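Local coordinates for 5-formyltetrahydrofolate cyclo-ligase family protein (Bacillus anthracis, PDB 2JCB) that probably catalyses the ATP-dependent cyclisation of 5-formyltetrahydrofolate to 5,10-methenyltetrahydrofolate and binds ADP and a magnesium ion, at residues Glu113-Pro116 / Ala117-Glu120; Glu120-Asn123 / Ala124-Asp128; Ile187-Lys191 / Gly192-Lys196. One frame throughout, in Å; residues are numbered along the deposited sequence.

Contact 1 of 3, residues Glu113-Pro116 / Ala117-Glu120; sequences EPIP and ALTE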
loop_
_atom_site.group_PDB
_atom_site.type_symbol
_atom_site.label_atom_id
_atom_site.label_comp_id
_atom_site.label_asym_id
_atom_site.label_seq_id
_atom_site.Cartn_x
_atom_site.Cartn_y
_atom_site.Cartn_z
ATOM N N GLU A 113 -3.175 -11.368 -8.408
ATOM C CA GLU A 113 -2.655 -10.417 -9.402
ATOM C C GLU A 113 -3.507 -10.350 -10.666
ATOM O O GLU A 113 -4.156 -11.322 -10.996
ATOM C CB GLU A 113 -1.214 -10.763 -9.781
ATOM C CG GLU A 113 -0.217 -10.519 -8.629
ATOM C CD GLU A 113 1.223 -10.709 -9.041
ATOM O OE1 GLU A 113 1.499 -11.629 -9.854
ATOM O OE2 GLU A 113 2.074 -9.944 -8.532
ATOM N N PRO A 114 -3.456 -9.213 -11.404
ATOM C CA PRO A 114 -4.237 -9.069 -12.644
ATOM C C PRO A 114 -3.717 -10.070 -13.671
ATOM O O PRO A 114 -2.502 -10.264 -13.771
ATOM C CB PRO A 114 -3.903 -7.639 -13.107
ATOM C CG PRO A 114 -2.633 -7.267 -12.399
ATOM C CD PRO A 114 -2.636 -8.016 -11.120
ATOM N N ILE A 115 -4.627 -10.672 -14.434
ATOM C CA ILE A 115 -4.257 -11.636 -15.454
ATOM C C ILE A 115 -3.784 -10.834 -16.672
ATOM O O ILE A 115 -4.573 -10.085 -17.256
ATOM C CB ILE A 115 -5.472 -12.535 -15.842
ATOM C CG1 ILE A 115 -6.035 -13.260 -14.605
ATOM C CG2 ILE A 115 -5.098 -13.477 -16.978
ATOM C CD1 ILE A 115 -7.440 -13.822 -14.784
ATOM N N PRO A 116 -2.479 -10.929 -17.017
ATOM C CA PRO A 116 -1.970 -10.137 -18.146
ATOM C C PRO A 116 -2.869 -10.192 -19.381
ATOM O O PRO A 116 -3.140 -9.158 -19.976
ATOM C CB PRO A 116 -0.618 -10.786 -18.454
ATOM C CG PRO A 116 -0.146 -11.269 -17.156
ATOM C CD PRO A 116 -1.399 -11.728 -16.403
ATOM N N ALA A 117 -3.348 -11.385 -19.757
ATOM C CA ALA A 117 -4.140 -11.542 -20.979
ATOM C C ALA A 117 -5.492 -10.805 -20.940
ATOM O O ALA A 117 -6.053 -10.485 -21.992
ATOM C CB ALA A 117 -4.339 -13.025 -21.294
ATOM N N LEU A 118 -5.969 -10.502 -19.723
ATOM C CA LEU A 118 -7.288 -9.902 -19.537
ATOM C C LEU A 118 -7.251 -8.483 -18.996
ATOM O O LEU A 118 -8.285 -7.930 -18.667
ATOM C CB LEU A 118 -8.146 -10.775 -18.615
ATOM C CG LEU A 118 -8.400 -12.214 -19.109
ATOM C CD1 LEU A 118 -9.277 -12.934 -18.094
ATOM C CD2 LEU A 118 -9.010 -12.245 -20.500
ATOM N N THR A 119 -6.069 -7.892 -18.889
ATOM C CA THR A 119 -5.966 -6.578 -18.268
ATOM C C THR A 119 -4.977 -5.706 -19.031
ATOM O O THR A 119 -4.086 -6.236 -19.731
ATOM C CB THR A 119 -5.517 -6.709 -16.786
ATOM O OG1 THR A 119 -4.274 -7.429 -16.709
ATOM C CG2 THR A 119 -6.595 -7.419 -15.937
ATOM N N GLU A 120 -5.136 -4.381 -18.914
ATOM C CA GLU A 120 -4.310 -3.470 -19.709
ATOM C C GLU A 120 -3.402 -2.716 -18.776
ATOM O O GLU A 120 -3.889 -2.147 -17.801
ATOM C CB GLU A 120 -5.174 -2.499 -20.511
ATOM C CG GLU A 120 -5.715 -3.105 -21.777
ATOM C CD GLU A 120 -6.772 -2.238 -22.463
ATOM O OE1 GLU A 120 -7.007 -2.452 -23.669
ATOM O OE2 GLU A 120 -7.366 -1.360 -21.793
#
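The flat peptide group of I115 receives a donor on each face: the hydroxyl of T119 from one side and the backbone N-H of L118 from the other. T119 OG1 donates a hydrogen bond to I115 O at 2.7 Å, standing 62° out of the carbonyl plane. L118 N approaches the same oxygen at 2.9 Å, also well above the plane but over the opposite face. At the nitrogen edge of this group the ring of P116 continues the plane through its CA and CD. The other proline, P114, offers the CB edge of its ring to T119, with CB 3.6 Å from OG1 and close to CG2 as well. The motif is a beta turn, I115 to L118, with P116 and A117 at its corners in right-handed helical angles, so it amounts to one turn of 3-10 helix. A second, overlapping turn is marked by a weak bond from T119 N to P116 O (3.4 Å). With chi1 at 56°, T119 OG1 lies between its own backbone N and carbonyl carbon, which turns it back onto I115 O. Two bonds hold the hydroxyl, since R96 NE also donates to it. On the outer side I115 and L118 run side by side, and their CD1 atoms meet at 3.9 Å. The I115 branch CG2 lies against L118 CG (4.1 Å). This turn leads the chain out of strand 111-114 toward edge strand 120-121. Backbone bonds join I115 to Q103 and E113 to E105, on the strand 104-108 side, while Q103 NE2 binds L118 O. P114 packs on V83 and K85 of strand 80-87 and on R96 of strand 92-98, the strand that T119 also touches through I98.

Contact 2 of 3, residues Glu120-Asn123 / Ala124-Asp128; sequences EEVN and ADEID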
loop_
_atom_site.group_PDB
_atom_site.type_symbol
_atom_site.label_atom_id
_atom_site.label_comp_id
_atom_site.label_asym_id
_atom_site.label_seq_id
_atom_site.Cartn_x
_atom_site.Cartn_y
_atom_site.Cartn_z
ATOM N N GLU A 120 -5.136 -4.381 -18.914
ATOM C CA GLU A 120 -4.310 -3.470 -19.709
ATOM C C GLU A 120 -3.402 -2.716 -18.776
ATOM O O GLU A 120 -3.889 -2.147 -17.801
ATOM C CB GLU A 120 -5.174 -2.499 -20.511
ATOM C CG GLU A 120 -5.715 -3.105 -21.777
ATOM C CD GLU A 120 -6.772 -2.238 -22.463
ATOM O OE1 GLU A 120 -7.007 -2.452 -23.669
ATOM O OE2 GLU A 120 -7.366 -1.360 -21.793
ATOM N N GLU A 121 -2.102 -2.712 -19.078
ATOM C CA GLU A 121 -1.146 -1.913 -18.323
ATOM C C GLU A 121 -1.483 -0.434 -18.438
ATOM O O GLU A 121 -1.792 0.052 -19.555
ATOM C CB GLU A 121 0.252 -2.079 -18.892
ATOM C CG GLU A 121 1.300 -1.609 -17.913
ATOM C CD GLU A 121 2.671 -1.958 -18.395
ATOM O OE1 GLU A 121 3.147 -1.299 -19.371
ATOM O OE2 GLU A 121 3.244 -2.922 -17.833
ATOM N N VAL A 122 -1.351 0.272 -17.324
ATOM C CA VAL A 122 -1.541 1.731 -17.272
ATOM C C VAL A 122 -0.215 2.391 -16.851
ATOM O O VAL A 122 0.385 2.006 -15.851
ATOM C CB VAL A 122 -2.726 2.123 -16.337
ATOM C CG1 VAL A 122 -2.891 3.633 -16.267
ATOM C CG2 VAL A 122 -4.013 1.528 -16.853
ATOM N N ASN A 123 0.231 3.353 -17.654
ATOM C CA ASN A 123 1.472 4.116 -17.426
ATOM C C ASN A 123 1.398 4.894 -16.123
ATOM O O ASN A 123 0.331 5.403 -15.791
ATOM C CB ASN A 123 1.661 5.098 -18.600
ATOM C CG ASN A 123 3.075 5.673 -18.689
ATOM O OD1 ASN A 123 3.541 6.407 -17.804
ATOM N ND2 ASN A 123 3.747 5.380 -19.792
ATOM N N ALA A 124 2.514 4.963 -15.388
ATOM C CA ALA A 124 2.595 5.726 -14.130
ATOM C C ALA A 124 2.114 7.186 -14.249
ATOM O O ALA A 124 1.500 7.712 -13.315
ATOM C CB ALA A 124 4.013 5.688 -13.584
ATOM N N ASP A 125 2.352 7.825 -15.390
ATOM C CA ASP A 125 1.939 9.219 -15.555
ATOM C C ASP A 125 0.410 9.360 -15.747
ATOM O O ASP A 125 -0.111 10.471 -15.855
ATOM C CB ASP A 125 2.747 9.897 -16.687
ATOM C CG ASP A 125 2.408 9.354 -18.065
ATOM O OD1 ASP A 125 1.275 8.824 -18.251
ATOM O OD2 ASP A 125 3.267 9.478 -18.982
ATOM N N GLU A 126 -0.305 8.234 -15.796
ATOM C CA GLU A 126 -1.784 8.220 -15.914
ATOM C C GLU A 126 -2.497 7.831 -14.601
ATOM O O GLU A 126 -3.731 7.765 -14.534
ATOM C CB GLU A 126 -2.186 7.233 -17.005
ATOM C CG GLU A 126 -1.941 7.781 -18.364
ATOM C CD GLU A 126 -2.590 6.948 -19.442
ATOM O OE1 GLU A 126 -2.027 6.922 -20.557
ATOM O OE2 GLU A 126 -3.661 6.337 -19.164
ATOM N N ILE A 127 -1.721 7.580 -13.566
ATOM C CA ILE A 127 -2.264 7.139 -12.304
ATOM C C ILE A 127 -2.223 8.356 -11.358
ATOM O O ILE A 127 -1.157 8.898 -11.124
ATOM C CB ILE A 127 -1.457 5.932 -11.711
ATOM C CG1 ILE A 127 -1.452 4.721 -12.692
ATOM C CG2 ILE A 127 -1.967 5.585 -10.283
ATOM C CD1 ILE A 127 -0.477 3.581 -12.328
ATOM N N ASP A 128 -3.374 8.796 -10.886
ATOM C CA ASP A 128 -3.483 10.052 -10.112
ATOM C C ASP A 128 -3.042 9.895 -8.656
ATOM O O ASP A 128 -2.339 10.783 -8.093
ATOM C CB ASP A 128 -4.891 10.626 -10.226
ATOM C CG ASP A 128 -5.278 10.910 -11.639
ATOM O OD1 ASP A 128 -4.472 11.531 -12.390
ATOM O OD2 ASP A 128 -6.403 10.527 -12.018
#
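N123 O takes the backbone N-H of E126 at 2.9 Å, the shorter of the two hydrogen bonds between the segments, with an N-H...O angle of 155°. It closes a beta turn with A124 and D125 at the corners, the start of a short 3-10 segment, and an Asx turn accompanies it: N123 OD1 accepts from D125 N at 3.0 Å. That bond is nearly straight and uses a lone pair in the amide plane. CG of N123 lies opposite the backbone N (chi1 -164°), which sets the amide beside the next peptide, where OD1 meets D125 N. I127 N continues the 3-10 pattern by bonding to A124 O.

On the apolar side of the turn, V122 CG1 fits against E126 CB at 3.7 Å and I127 CG1 at 4.0 Å. V122 and I127 both touch V82 of strand 80-87, so this side packs on that strand, and I127 and A124 both touch Y154 of helix 150-154. E126 stretches out beyond CG, and its OE2 forms a salt bridge with R80. Residues 120-128 carry the chain from edge strand 120-121 to strand 129-131, in the interior of the sheet of this Rossmann-like fold. On the outer side the D125 carboxylate lies nearly parallel to the N123 amide (planes 13° apart), and N123 OD1 lies 3.2 Å from D125 CG.

Contact 3 of 3, residues Ile187-Lys191 / Gly192-Lys196; sequences IITEK and GTMVK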
loop_
_atom_site.group_PDB
_atom_site.type_symbol
_atom_site.label_atom_id
_atom_site.label_comp_id
_atom_site.label_asym_id
_atom_site.label_seq_id
_atom_site.Cartn_x
_atom_site.Cartn_y
_atom_site.Cartn_z
ATOM N N ILE A 187 -0.158 9.552 5.500
ATOM C CA ILE A 187 -0.501 8.263 6.133
ATOM C C ILE A 187 -1.875 8.532 6.819
ATOM O O ILE A 187 -2.021 9.540 7.535
ATOM C CB ILE A 187 0.574 7.723 7.132
ATOM C CG1 ILE A 187 1.939 7.520 6.413
ATOM C CG2 ILE A 187 0.116 6.386 7.760
ATOM C CD1 ILE A 187 3.082 7.849 7.229
ATOM N N ILE A 188 -2.861 7.678 6.568
ATOM C CA ILE A 188 -4.164 7.736 7.236
ATOM C C ILE A 188 -4.243 6.561 8.218
ATOM O O ILE A 188 -4.112 5.397 7.783
ATOM C CB ILE A 188 -5.281 7.625 6.220
ATOM C CG1 ILE A 188 -5.143 8.715 5.131
ATOM C CG2 ILE A 188 -6.622 7.736 6.915
ATOM C CD1 ILE A 188 -6.075 8.511 4.054
ATOM N N THR A 189 -4.486 6.850 9.496
ATOM C CA THR A 189 -4.716 5.835 10.525
ATOM C C THR A 189 -6.116 6.045 11.053
ATOM O O THR A 189 -6.857 6.951 10.573
ATOM C CB THR A 189 -3.709 5.926 11.705
ATOM O OG1 THR A 189 -4.018 7.081 12.501
ATOM C CG2 THR A 189 -2.231 5.981 11.215
ATOM N N GLU A 190 -6.500 5.277 12.075
ATOM C CA GLU A 190 -7.854 5.452 12.588
ATOM C C GLU A 190 -7.923 6.713 13.485
ATOM O O GLU A 190 -9.007 7.089 13.930
ATOM C CB GLU A 190 -8.304 4.209 13.380
ATOM C CG GLU A 190 -7.563 4.008 14.735
ATOM C CD GLU A 190 -6.206 3.298 14.637
ATOM O OE1 GLU A 190 -5.567 3.200 13.579
ATOM O OE2 GLU A 190 -5.762 2.853 15.689
ATOM N N LYS A 191 -6.771 7.279 13.811
ATOM C CA LYS A 191 -6.658 8.423 14.707
ATOM C C LYS A 191 -6.456 9.756 13.947
ATOM O O LYS A 191 -6.510 10.812 14.581
ATOM C CB LYS A 191 -5.431 8.232 15.635
ATOM C CG LYS A 191 -5.486 7.156 16.712
ATOM C CD LYS A 191 -4.197 7.200 17.487
ATOM C CE LYS A 191 -4.162 6.081 18.454
ATOM N NZ LYS A 191 -3.125 6.348 19.488
ATOM N N GLY A 192 -6.222 9.706 12.634
ATOM C CA GLY A 192 -5.989 10.953 11.864
ATOM C C GLY A 192 -5.055 10.736 10.705
ATOM O O GLY A 192 -5.018 9.654 10.099
ATOM N N THR A 193 -4.279 11.776 10.394
ATOM C CA THR A 193 -3.406 11.731 9.216
ATOM C C THR A 193 -2.064 12.319 9.602
ATOM O O THR A 193 -1.978 13.193 10.459
ATOM C CB THR A 193 -3.950 12.509 8.016
ATOM O OG1 THR A 193 -4.033 13.927 8.327
ATOM C CG2 THR A 193 -5.308 11.982 7.557
ATOM N N MET A 194 -1.004 11.820 8.945
ATOM C CA MET A 194 0.344 12.350 9.084
ATOM C C MET A 194 0.638 12.816 7.667
ATOM O O MET A 194 0.390 12.085 6.706
ATOM C CB MET A 194 1.324 11.254 9.556
ATOM C CG MET A 194 1.143 10.747 11.050
ATOM S SD MET A 194 -0.046 9.368 11.385
ATOM C CE MET A 194 0.344 9.073 13.130
ATOM N N VAL A 195 1.061 14.069 7.520
ATOM C CA VAL A 195 1.269 14.615 6.182
ATOM C C VAL A 195 2.656 15.213 6.068
ATOM O O VAL A 195 3.230 15.727 7.053
ATOM C CB VAL A 195 0.173 15.652 5.798
ATOM C CG1 VAL A 195 0.243 16.014 4.334
ATOM C CG2 VAL A 195 -1.212 15.123 6.105
ATOM N N LYS A 196 3.205 15.090 4.861
ATOM C CA LYS A 196 4.388 15.814 4.443
ATOM C C LYS A 196 3.939 17.227 4.007
ATOM O O LYS A 196 3.097 17.366 3.117
ATOM C CB LYS A 196 5.009 15.035 3.274
ATOM C CG LYS A 196 6.451 15.415 2.950
ATOM C CD LYS A 196 6.776 15.113 1.495
ATOM C CE LYS A 196 7.059 13.643 1.234
ATOM N NZ LYS A 196 7.722 13.501 -0.102
#
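M194 leaves its strand with CB against I187 CB at 4.3 Å, the two residues facing each other on the same side of the sheet. From CG the chain bends (chi2 87°), carrying SD back along the hairpin to within 4.0 Å of T189 CG2, the two side chains crossing at about a right angle. Past the sulfur the chain straightens to CE, and the side chain also packs on M171, as does I187.

The backbones of I187 and M194 form an antiparallel hydrogen-bonded pair: I187 N to M194 O and M194 N to I187 O are both 2.9 Å and lie in the carbonyl planes. They belong to the beta hairpin of strands 186-189 and 192-195; the axes of 187-189 and 192-195 make 163°, close to antiparallel. Its loop contains an ST turn, K191 N donating to T189 OG1 at 3.1 Å. T189 N in turn bonds to G192 O (2.9 Å), while the return bond from G192 N to T189 O is weak. On the other face, I188 and T193 point the same way, I188 CG1 lying 4.1 Å from T193 CG2, and I188 presses on S42 and L43 of helix 29-44.

Overall arrangement
Contacts 1 and 2 form one run of chain: they share E120, their centres lie about 14 Å apart, and both sit on the same side of the molecule. Contact 3 is the opposite border of the mixed eight-stranded sheet, whose outermost strands are 120-121 and 192-195; its centre is about 32 Å from that of contact 1 and about 26 Å from that of contact 2. The I187 side chain is about 14 Å from both the ADP and the magnesium ion, and contact 2 packs on Y154 in helix 150-154, which also carries the metal ligand D152 and the ADP-pocket residue R153.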